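Local coordinates for uncharacterized protein SCO6318 (Streptomyces coelicolor A3, PDB 2QZ7), which is of unknown function but belongs to the TerD family, probably related to tellurium resistance, and binds sodium ions, at residues H43-A53 / S103-H114; H119-V130 / D142-A153. All coordinates share one frame; numbering follows the deposited sequence.

Contact 1: residues H43-A53 / S103-H114; sequences HLDIIATTYAA and SIARVIVGVAIH. With NA (sodium ion), chain D; EDO (1,2-ethanediol), chain F.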
loop_
_atom_site.group_PDB
_atom_site.type_symbol
_atom_site.label_atom_id
_atom_site.label_comp_id
_atom_site.label_asym_id
_atom_site.label_seq_id
_atom_site.Cartn_x
_atom_site.Cartn_y
_atom_site.Cartn_z
ATOM N N HIS A 43 -8.190 -0.975 12.307
ATOM C CA HIS A 43 -7.916 -1.952 11.272
ATOM C C HIS A 43 -7.368 -1.211 10.051
ATOM O O HIS A 43 -8.092 -0.452 9.384
ATOM C CB HIS A 43 -9.159 -2.765 10.903
ATOM C CG HIS A 43 -8.896 -3.837 9.884
ATOM N ND1 HIS A 43 -9.841 -4.771 9.525
ATOM C CD2 HIS A 43 -7.812 -4.086 9.107
ATOM C CE1 HIS A 43 -9.341 -5.575 8.603
ATOM N NE2 HIS A 43 -8.112 -5.168 8.321
ATOM N N LEU A 44 -6.067 -1.400 9.827
ATOM C CA LEU A 44 -5.335 -0.850 8.673
ATOM C C LEU A 44 -4.857 -1.995 7.827
ATOM O O LEU A 44 -4.535 -3.068 8.345
ATOM C CB LEU A 44 -4.107 -0.020 9.060
ATOM C CG LEU A 44 -4.345 1.439 9.499
ATOM C CD1 LEU A 44 -5.171 1.547 10.833
ATOM C CD2 LEU A 44 -3.030 2.176 9.610
ATOM N N ASP A 45 -4.875 -1.763 6.516
ATOM C CA ASP A 45 -4.423 -2.744 5.522
ATOM C C ASP A 45 -3.451 -2.125 4.574
ATOM O O ASP A 45 -3.709 -1.039 3.997
ATOM C CB ASP A 45 -5.585 -3.250 4.660
ATOM C CG ASP A 45 -6.506 -4.218 5.417
ATOM O OD1 ASP A 45 -6.049 -4.925 6.345
ATOM O OD2 ASP A 45 -7.714 -4.278 5.069
ATOM N N ILE A 46 -2.351 -2.843 4.344
ATOM C CA ILE A 46 -1.549 -2.577 3.140
ATOM C C ILE A 46 -2.341 -3.142 1.961
ATOM O O ILE A 46 -2.818 -4.298 2.002
ATOM C CB ILE A 46 -0.170 -3.280 3.168
ATOM C CG1 ILE A 46 0.678 -2.843 4.404
ATOM C CG2 ILE A 46 0.621 -2.947 1.839
ATOM C CD1 ILE A 46 2.007 -3.725 4.574
ATOM N N ILE A 47 -2.461 -2.347 0.906
ATOM C CA ILE A 47 -3.182 -2.777 -0.298
ATOM C C ILE A 47 -2.321 -2.437 -1.489
ATOM O O ILE A 47 -1.789 -1.343 -1.544
ATOM C CB ILE A 47 -4.542 -2.002 -0.436
ATOM C CG1 ILE A 47 -5.450 -2.245 0.806
ATOM C CG2 ILE A 47 -5.241 -2.421 -1.720
ATOM C CD1 ILE A 47 -6.780 -1.397 0.770
ATOM N N ALA A 48 -2.201 -3.349 -2.461
ATOM C CA ALA A 48 -1.536 -3.024 -3.734
ATOM C C ALA A 48 -2.411 -3.419 -4.927
ATOM O O ALA A 48 -3.272 -4.298 -4.811
ATOM C CB ALA A 48 -0.168 -3.742 -3.846
ATOM N N THR A 49 -2.188 -2.736 -6.048
ATOM C CA THR A 49 -2.827 -3.043 -7.339
ATOM C C THR A 49 -1.810 -3.046 -8.408
ATOM O O THR A 49 -0.827 -2.336 -8.315
ATOM C CB THR A 49 -3.896 -2.018 -7.690
ATOM O OG1 THR A 49 -3.440 -0.741 -7.243
ATOM C CG2 THR A 49 -5.238 -2.350 -6.915
ATOM N N THR A 50 -2.068 -3.850 -9.435
ATOM C CA THR A 50 -1.206 -3.982 -10.598
ATOM C C THR A 50 -2.001 -3.444 -11.801
ATOM O O THR A 50 -3.269 -3.430 -11.774
ATOM C CB THR A 50 -0.850 -5.479 -10.831
ATOM O OG1 THR A 50 -2.065 -6.236 -10.936
ATOM C CG2 THR A 50 -0.062 -6.017 -9.641
ATOM N N TYR A 51 -1.248 -2.959 -12.795
ATOM C CA TYR A 51 -1.773 -2.288 -14.005
ATOM C C TYR A 51 -1.070 -2.830 -15.249
ATOM O O TYR A 51 0.154 -3.026 -15.241
ATOM C CB TYR A 51 -1.643 -0.745 -13.909
ATOM C CG TYR A 51 -2.398 -0.257 -12.693
ATOM C CD1 TYR A 51 -3.765 0.082 -12.782
ATOM C CD2 TYR A 51 -1.787 -0.220 -11.434
ATOM C CE1 TYR A 51 -4.477 0.475 -11.648
ATOM C CE2 TYR A 51 -2.504 0.150 -10.292
ATOM C CZ TYR A 51 -3.856 0.499 -10.414
ATOM O OH TYR A 51 -4.594 0.874 -9.290
ATOM N N ALA A 52 -1.876 -3.096 -16.282
ATOM C CA ALA A 52 -1.443 -3.592 -17.593
ATOM C C ALA A 52 -0.559 -2.577 -18.292
ATOM O O ALA A 52 -0.796 -1.368 -18.184
ATOM C CB ALA A 52 -2.656 -3.897 -18.481
ATOM N N ALA A 53 0.438 -3.087 -19.020
ATOM C CA ALA A 53 1.278 -2.272 -19.901
ATOM C C ALA A 53 0.431 -1.395 -20.821
ATOM O O ALA A 53 0.704 -0.195 -20.932
ATOM C CB ALA A 53 2.225 -3.142 -20.716
ATOM N N SER A 103 3.359 -8.126 -19.286
ATOM C CA SER A 103 2.128 -7.384 -19.495
ATOM C C SER A 103 1.675 -6.515 -18.277
ATOM O O SER A 103 0.777 -5.699 -18.416
ATOM C CB SER A 103 1.014 -8.336 -19.946
ATOM O OG SER A 103 0.616 -9.201 -18.885
ATOM N N ILE A 104 2.309 -6.662 -17.111
ATOM C CA ILE A 104 2.073 -5.740 -15.971
ATOM C C ILE A 104 3.260 -4.771 -15.885
ATOM O O ILE A 104 4.402 -5.198 -15.740
ATOM C CB ILE A 104 1.893 -6.511 -14.630
ATOM C CG1 ILE A 104 0.572 -7.270 -14.640
ATOM C CG2 ILE A 104 1.972 -5.557 -13.370
ATOM C CD1 ILE A 104 0.492 -8.270 -13.585
ATOM N N ALA A 105 2.992 -3.474 -15.946
ATOM C CA ALA A 105 4.062 -2.492 -16.032
ATOM C C ALA A 105 4.035 -1.432 -14.947
ATOM O O ALA A 105 4.917 -0.532 -14.911
ATOM C CB ALA A 105 4.090 -1.817 -17.469
ATOM N N ARG A 106 3.031 -1.519 -14.071
ATOM C CA ARG A 106 2.907 -0.571 -12.979
ATOM C C ARG A 106 2.263 -1.250 -11.772
ATOM O O ARG A 106 1.302 -2.031 -11.927
ATOM C CB ARG A 106 2.073 0.636 -13.441
ATOM C CG ARG A 106 1.799 1.688 -12.374
ATOM C CD ARG A 106 1.247 2.978 -13.099
ATOM N NE ARG A 106 1.048 4.045 -12.125
ATOM C CZ ARG A 106 -0.113 4.399 -11.575
ATOM N NH1 ARG A 106 -1.250 3.787 -11.885
ATOM N NH2 ARG A 106 -0.124 5.389 -10.697
ATOM N N VAL A 107 2.812 -0.952 -10.592
ATOM C CA VAL A 107 2.278 -1.392 -9.332
ATOM C C VAL A 107 2.166 -0.190 -8.392
ATOM O O VAL A 107 3.089 0.629 -8.302
ATOM C CB VAL A 107 3.169 -2.505 -8.670
ATOM C CG1 VAL A 107 2.547 -2.958 -7.317
ATOM C CG2 VAL A 107 3.319 -3.674 -9.630
ATOM N N ILE A 108 1.038 -0.060 -7.707
ATOM C CA ILE A 108 0.960 0.936 -6.678
ATOM C C ILE A 108 0.553 0.361 -5.352
ATOM O O ILE A 108 -0.315 -0.503 -5.282
ATOM C CB ILE A 108 0.218 2.232 -7.122
ATOM C CG1 ILE A 108 -0.237 3.153 -6.017
ATOM C CG2 ILE A 108 -0.899 2.035 -8.110
ATOM C CD1 ILE A 108 -0.134 4.637 -6.667
ATOM N N VAL A 109 1.221 0.807 -4.298
ATOM C CA VAL A 109 0.914 0.252 -2.961
ATOM C C VAL A 109 0.553 1.406 -2.046
ATOM O O VAL A 109 1.092 2.496 -2.181
ATOM C CB VAL A 109 2.091 -0.622 -2.424
ATOM C CG1 VAL A 109 3.320 0.186 -2.282
ATOM C CG2 VAL A 109 1.729 -1.287 -1.072
ATOM N N GLY A 110 -0.402 1.156 -1.161
ATOM C CA GLY A 110 -0.881 2.148 -0.219
ATOM C C GLY A 110 -1.393 1.486 1.059
ATOM O O GLY A 110 -1.216 0.262 1.274
ATOM N N VAL A 111 -1.977 2.302 1.908
ATOM C CA VAL A 111 -2.473 1.872 3.188
ATOM C C VAL A 111 -3.861 2.458 3.350
ATOM O O VAL A 111 -4.093 3.657 3.125
ATOM C CB VAL A 111 -1.518 2.278 4.345
ATOM C CG1 VAL A 111 -2.152 2.006 5.741
ATOM C CG2 VAL A 111 -0.154 1.537 4.239
ATOM N N ALA A 112 -4.800 1.601 3.730
ATOM C CA ALA A 112 -6.180 2.023 3.962
ATOM C C ALA A 112 -6.649 1.764 5.402
ATOM O O ALA A 112 -6.337 0.721 5.981
ATOM C CB ALA A 112 -7.130 1.337 2.956
ATOM N N ILE A 113 -7.400 2.713 5.955
ATOM C CA ILE A 113 -8.014 2.554 7.278
ATOM C C ILE A 113 -9.448 2.112 7.097
ATOM O O ILE A 113 -10.187 2.724 6.321
ATOM C CB ILE A 113 -7.950 3.883 8.108
ATOM C CG1 ILE A 113 -6.498 4.407 8.143
ATOM C CG2 ILE A 113 -8.505 3.688 9.522
ATOM C CD1 ILE A 113 -6.396 5.874 8.584
ATOM N N HIS A 114 -9.864 1.062 7.806
ATOM C CA HIS A 114 -11.293 0.687 7.830
ATOM C C HIS A 114 -12.193 1.747 8.439
ATOM O O HIS A 114 -11.843 2.421 9.431
ATOM C CB HIS A 114 -11.511 -0.712 8.403
ATOM C CG HIS A 114 -10.950 -1.778 7.504
ATOM N ND1 HIS A 114 -11.734 -2.702 6.857
ATOM C CD2 HIS A 114 -9.680 -2.030 7.117
ATOM C CE1 HIS A 114 -10.971 -3.498 6.133
ATOM N NE2 HIS A 114 -9.720 -3.103 6.266
HETATM NA NA NA D . -4.556 -5.433 8.180
HETATM C C1 EDO F . -14.944 -1.783 5.722
HETATM O O1 EDO F . -14.517 -2.853 6.573
HETATM C C2 EDO F . -14.236 -0.591 6.286
HETATM O O2 EDO F . -14.557 0.572 5.555
HETATM O O HOH W 1 -5.634 -7.335 8.226
#
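Leu44 to Ala52 and Ile104 to Ile113 pair as antiparallel strands whose axes approach to 4.6 Å. Hydrogen-bonded pairs, from Asp45 with Ala112 to Tyr51 with Arg106, alternate with non-hydrogen-bonded ones such as Ile46 with Val111. A classic beta bulge then shifts the register by one: Ala105 N gives Tyr51 O a bond of 3.0 Å, while Arg106 N adds a weak one to the same oxygen. On one face Ile46 CG2 meets Val109 CG2 at 3.5 Å, the two side chains lying alongside and pointing the same way. On the other, Ile47 CD1 packs on Ala112 CB and Tyr51 CE2 on Ile108 CG2. The Tyr51 hydroxyl and Thr49 OG1 hydrogen-bond, linking two side chains on that face.

Polar contacts gather at the other end. With CG anti to the backbone N (chi1 -177°), the His43 ring stacks face to face on that of His114, centroids 3.6 Å apart and planes at 15°. His114 NE2 donates to Asp45 OD2 at 2.6 Å, nearly straight at 176° and in its own ring plane, yet reaching the carboxylate from above. Asp45 OD1 accepts a hydrogen bond from His43 NE2. The same oxygen coordinates a sodium ion, which would probably stabilise the negative charge. Leu44 O and a water also coordinate it, and Ser81 and Glu91 complete the site.

Arg106 forms a salt bridge with Glu157 of strand 152-160, the next neighbour of strand 104-113. Strand 62-64 flanks strand 44-52 on its other side, while Leu30 and Met93 of the second sheet pack against Ile46.

Contact 2: residues H119-V130 / D142-A153; sequences HKTFDDVSNTGV and DGFERVAGATAA. With NA (sodium ion), chain E.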
loop_
_atom_site.group_PDB
_atom_site.type_symbol
_atom_site.label_atom_id
_atom_site.label_comp_id
_atom_site.label_asym_id
_atom_site.label_seq_id
_atom_site.Cartn_x
_atom_site.Cartn_y
_atom_site.Cartn_z
ATOM N N HIS A 119 -15.916 7.591 10.594
ATOM C CA HIS A 119 -14.880 8.311 9.833
ATOM C C HIS A 119 -13.531 8.372 10.564
ATOM O O HIS A 119 -13.411 9.033 11.596
ATOM C CB HIS A 119 -15.363 9.724 9.435
ATOM C CG HIS A 119 -14.318 10.569 8.757
ATOM N ND1 HIS A 119 -13.862 10.321 7.476
ATOM C CD2 HIS A 119 -13.648 11.664 9.186
ATOM C CE1 HIS A 119 -12.957 11.224 7.148
ATOM N NE2 HIS A 119 -12.808 12.051 8.171
ATOM N N LYS A 120 -12.519 7.691 10.017
ATOM C CA LYS A 120 -11.238 7.574 10.720
ATOM C C LYS A 120 -10.031 7.847 9.803
ATOM O O LYS A 120 -9.892 7.253 8.737
ATOM C CB LYS A 120 -11.152 6.203 11.392
ATOM C CG LYS A 120 -9.984 5.990 12.335
ATOM C CD LYS A 120 -9.843 4.508 12.713
ATOM C CE LYS A 120 -10.877 4.111 13.787
ATOM N NZ LYS A 120 -10.776 2.645 14.155
ATOM N N THR A 121 -9.172 8.771 10.226
ATOM C CA THR A 121 -8.036 9.204 9.409
ATOM C C THR A 121 -6.708 8.783 10.071
ATOM O O THR A 121 -6.705 8.259 11.185
ATOM C CB THR A 121 -8.055 10.720 9.217
ATOM O OG1 THR A 121 -7.756 11.348 10.467
ATOM C CG2 THR A 121 -9.441 11.221 8.724
ATOM N N PHE A 122 -5.593 9.026 9.380
ATOM C CA PHE A 122 -4.253 8.714 9.879
ATOM C C PHE A 122 -3.907 9.498 11.137
ATOM O O PHE A 122 -3.108 9.021 11.973
ATOM C CB PHE A 122 -3.192 8.922 8.784
ATOM C CG PHE A 122 -3.211 7.855 7.726
ATOM C CD1 PHE A 122 -2.573 6.638 7.939
ATOM C CD2 PHE A 122 -3.883 8.058 6.514
ATOM C CE1 PHE A 122 -2.615 5.627 6.957
ATOM C CE2 PHE A 122 -3.938 7.087 5.538
ATOM C CZ PHE A 122 -3.280 5.844 5.744
ATOM N N ASP A 123 -4.507 10.683 11.263
ATOM C CA ASP A 123 -4.352 11.555 12.446
ATOM C C ASP A 123 -5.023 10.994 13.693
ATOM O O ASP A 123 -4.579 11.281 14.796
ATOM C CB ASP A 123 -4.882 12.967 12.183
ATOM C CG ASP A 123 -4.282 13.990 13.128
ATOM O OD1 ASP A 123 -3.028 14.032 13.218
ATOM O OD2 ASP A 123 -5.046 14.726 13.799
ATOM N N ASP A 124 -6.090 10.209 13.501
ATOM C CA ASP A 124 -6.795 9.491 14.579
ATOM C C ASP A 124 -6.064 8.248 15.133
ATOM O O ASP A 124 -6.520 7.663 16.120
ATOM C CB ASP A 124 -8.184 9.050 14.101
ATOM C CG ASP A 124 -9.026 10.209 13.601
ATOM O OD1 ASP A 124 -9.070 11.269 14.271
ATOM O OD2 ASP A 124 -9.664 10.063 12.540
ATOM N N VAL A 125 -4.964 7.838 14.502
ATOM C CA VAL A 125 -4.306 6.564 14.846
ATOM C C VAL A 125 -2.826 6.822 15.170
ATOM O O VAL A 125 -2.082 7.350 14.319
ATOM C CB VAL A 125 -4.412 5.486 13.692
ATOM C CG1 VAL A 125 -3.880 4.109 14.170
ATOM C CG2 VAL A 125 -5.848 5.350 13.159
ATOM N N SER A 126 -2.394 6.463 16.386
ATOM C CA SER A 126 -1.039 6.819 16.837
ATOM C C SER A 126 0.073 5.897 16.328
ATOM O O SER A 126 -0.115 4.681 16.134
ATOM C CB SER A 126 -0.955 7.117 18.362
ATOM O OG SER A 126 -1.669 6.198 19.158
ATOM N N ASN A 127 1.208 6.521 16.029
ATOM C CA ASN A 127 2.388 5.823 15.585
ATOM C C ASN A 127 2.152 4.977 14.354
ATOM O O ASN A 127 2.611 3.836 14.267
ATOM C CB ASN A 127 2.969 5.006 16.743
ATOM C CG ASN A 127 3.568 5.893 17.821
ATOM O OD1 ASN A 127 3.063 5.959 18.956
ATOM N ND2 ASN A 127 4.644 6.597 17.466
ATOM N N THR A 128 1.398 5.549 13.408
ATOM C CA THR A 128 1.229 4.964 12.108
ATOM C C THR A 128 2.520 5.195 11.360
ATOM O O THR A 128 3.002 6.333 11.306
ATOM C CB THR A 128 0.096 5.626 11.313
ATOM O OG1 THR A 128 0.373 7.026 11.186
ATOM C CG2 THR A 128 -1.267 5.390 11.998
ATOM N N GLY A 129 3.082 4.118 10.799
ATOM C CA GLY A 129 4.341 4.211 10.047
ATOM C C GLY A 129 4.473 3.156 8.967
ATOM O O GLY A 129 3.987 2.027 9.106
ATOM N N VAL A 130 5.161 3.508 7.899
ATOM C CA VAL A 130 5.430 2.584 6.813
ATOM C C VAL A 130 6.913 2.682 6.408
ATOM O O VAL A 130 7.533 3.750 6.503
ATOM C CB VAL A 130 4.438 2.843 5.612
ATOM C CG1 VAL A 130 4.707 4.206 4.903
ATOM C CG2 VAL A 130 4.415 1.682 4.632
ATOM N N ASP A 142 7.778 6.766 6.209
ATOM C CA ASP A 142 6.759 7.807 6.391
ATOM C C ASP A 142 5.831 7.569 7.592
ATOM O O ASP A 142 5.443 6.442 7.865
ATOM C CB ASP A 142 5.886 7.883 5.151
ATOM C CG ASP A 142 5.401 9.278 4.869
ATOM O OD1 ASP A 142 4.258 9.617 5.254
ATOM O OD2 ASP A 142 6.163 10.036 4.239
ATOM N N GLY A 143 5.422 8.650 8.248
ATOM C CA GLY A 143 4.449 8.581 9.331
ATOM C C GLY A 143 3.072 9.116 8.987
ATOM O O GLY A 143 2.245 9.342 9.884
ATOM N N PHE A 144 2.839 9.351 7.691
ATOM C CA PHE A 144 1.546 9.814 7.159
ATOM C C PHE A 144 1.133 11.219 7.616
ATOM O O PHE A 144 -0.063 11.575 7.577
ATOM C CB PHE A 144 0.418 8.811 7.444
ATOM C CG PHE A 144 0.682 7.399 6.920
ATOM C CD1 PHE A 144 0.359 7.055 5.606
ATOM C CD2 PHE A 144 1.231 6.427 7.756
ATOM C CE1 PHE A 144 0.571 5.761 5.115
ATOM C CE2 PHE A 144 1.459 5.131 7.292
ATOM C CZ PHE A 144 1.119 4.796 5.966
ATOM N N GLU A 145 2.123 12.020 8.017
ATOM C CA GLU A 145 1.879 13.366 8.498
ATOM C C GLU A 145 1.282 14.236 7.402
ATOM O O GLU A 145 0.414 15.064 7.664
ATOM C CB GLU A 145 3.167 13.990 9.036
ATOM C CG GLU A 145 3.717 13.282 10.290
ATOM C CD GLU A 145 4.830 12.261 9.980
ATOM O OE1 GLU A 145 4.978 11.822 8.800
ATOM O OE2 GLU A 145 5.564 11.913 10.944
ATOM N N ARG A 146 1.729 14.018 6.169
ATOM C CA ARG A 146 1.274 14.805 5.034
ATOM C C ARG A 146 -0.163 14.506 4.632
ATOM O O ARG A 146 -0.786 15.282 3.905
ATOM C CB ARG A 146 2.199 14.575 3.846
ATOM C CG ARG A 146 3.447 15.450 3.895
ATOM C CD ARG A 146 4.426 15.060 2.800
ATOM N NE ARG A 146 4.878 13.659 2.897
ATOM C CZ ARG A 146 5.506 13.031 1.912
ATOM N NH1 ARG A 146 5.738 13.672 0.774
ATOM N NH2 ARG A 146 5.919 11.786 2.059
ATOM N N VAL A 147 -0.667 13.369 5.098
ATOM C CA VAL A 147 -1.990 12.886 4.753
ATOM C C VAL A 147 -2.798 12.604 6.033
ATOM O O VAL A 147 -3.579 11.645 6.083
ATOM C CB VAL A 147 -1.941 11.626 3.772
ATOM C CG1 VAL A 147 -1.401 12.038 2.404
ATOM C CG2 VAL A 147 -1.115 10.448 4.352
ATOM N N ALA A 148 -2.610 13.460 7.049
ATOM C CA ALA A 148 -3.273 13.326 8.361
ATOM C C ALA A 148 -4.794 13.234 8.259
ATOM O O ALA A 148 -5.415 12.464 9.000
ATOM C CB ALA A 148 -2.880 14.481 9.303
ATOM N N GLY A 149 -5.383 14.011 7.339
ATOM C CA GLY A 149 -6.835 14.008 7.120
ATOM C C GLY A 149 -7.422 12.878 6.267
ATOM O O GLY A 149 -8.635 12.797 6.100
ATOM N N ALA A 150 -6.574 11.987 5.750
ATOM C CA ALA A 150 -6.997 10.966 4.792
ATOM C C ALA A 150 -7.447 9.681 5.471
ATOM O O ALA A 150 -6.933 9.324 6.522
ATOM C CB ALA A 150 -5.858 10.658 3.786
ATOM N N THR A 151 -8.366 8.961 4.827
ATOM C CA THR A 151 -8.805 7.639 5.290
ATOM C C THR A 151 -7.933 6.530 4.690
ATOM O O THR A 151 -7.846 5.405 5.191
ATOM C CB THR A 151 -10.220 7.406 4.843
ATOM O OG1 THR A 151 -10.278 7.515 3.414
ATOM C CG2 THR A 151 -11.169 8.456 5.506
ATOM N N ALA A 152 -7.269 6.876 3.604
ATOM C CA ALA A 152 -6.430 5.948 2.885
ATOM C C ALA A 152 -5.365 6.768 2.152
ATOM O O ALA A 152 -5.558 7.972 1.927
ATOM C CB ALA A 152 -7.273 5.088 1.909
ATOM N N ALA A 153 -4.249 6.133 1.808
ATOM C CA ALA A 153 -3.146 6.813 1.097
ATOM C C ALA A 153 -2.296 5.888 0.255
ATOM O O ALA A 153 -1.899 4.817 0.710
ATOM C CB ALA A 153 -2.244 7.563 2.086
HETATM NA NA NA E . -1.096 8.719 12.645
HETATM O O HOH W 2 -0.357 10.154 11.161
#
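Ala148 O is gripped by two donors from the facing loop, Thr121 OG1 and Asp123 N, each at 3.0 Å. Both lie in its carbonyl plane; the Asp123 bond uses a lone pair, with a C=O...N angle of 132°. The hydroxyl reaches it because chi1 of Thr121 (70°) sets OG1 between the backbone N and the carbonyl carbon. Beside it, Phe122 N donates to Ala150 O, which ends the type I turn from Val147 to Ala150.

From this backbone seam the Phe122 ring extends over Phe144 in an offset stack, planes at 10° and centroids 4.2 Å apart. Phe122 CE1 sits over the centre of the Phe144 ring, whereas Phe144 CD1 lies toward the rim of its partner. Ala152 C meets the edge of Phe122 in its plane, and Phe144 CZ touches Val130 CG1 at 3.8 Å.

The pair fills the end of a beta sandwich: Val111 of strand 104-113, in the opposing sheet, touches both rings, and the Val130-Asp142 antiparallel pair lies in the other sheet.

The 122-128 loop wraps a sodium ion bound by Phe122 O, Val125 O at 2.4 Å, Thr128 OG1 and a water. That water donates to Gly143 O, joining the ion to segment 142-153; Thr128 OG1 adds a weak bond to the same carbonyl. One residue before Gly143, Asp142 OD1 accepts from Phe144 N in an Asx turn, while OD2 forms a salt bridge with Arg146 NH2 at 2.8 Å.

In the fold
Contact 2 follows contact 1 in the sequence, both its segments lying after residue 114, and the centres are about 17 Å apart. Contact 1 lies inside one five-stranded antiparallel sheet, near the middle of the molecule; contact 2 sits farther out and spans both sheets, through strands 129-134 and 137-142 of one and strand 152-160 of the other. They meet where strands 104-113 and 152-160 run side by side: Val111 N to Ala153 O and Ile113 N to Thr151 O, both 2.8 Å, are probable hydrogen bonds, and Ile113 CD1 packs at 3.3 Å from Phe122 N. Each contact contributes ligands to a separate sodium site, which places metal binding at loops and strand ends of the TerD domain.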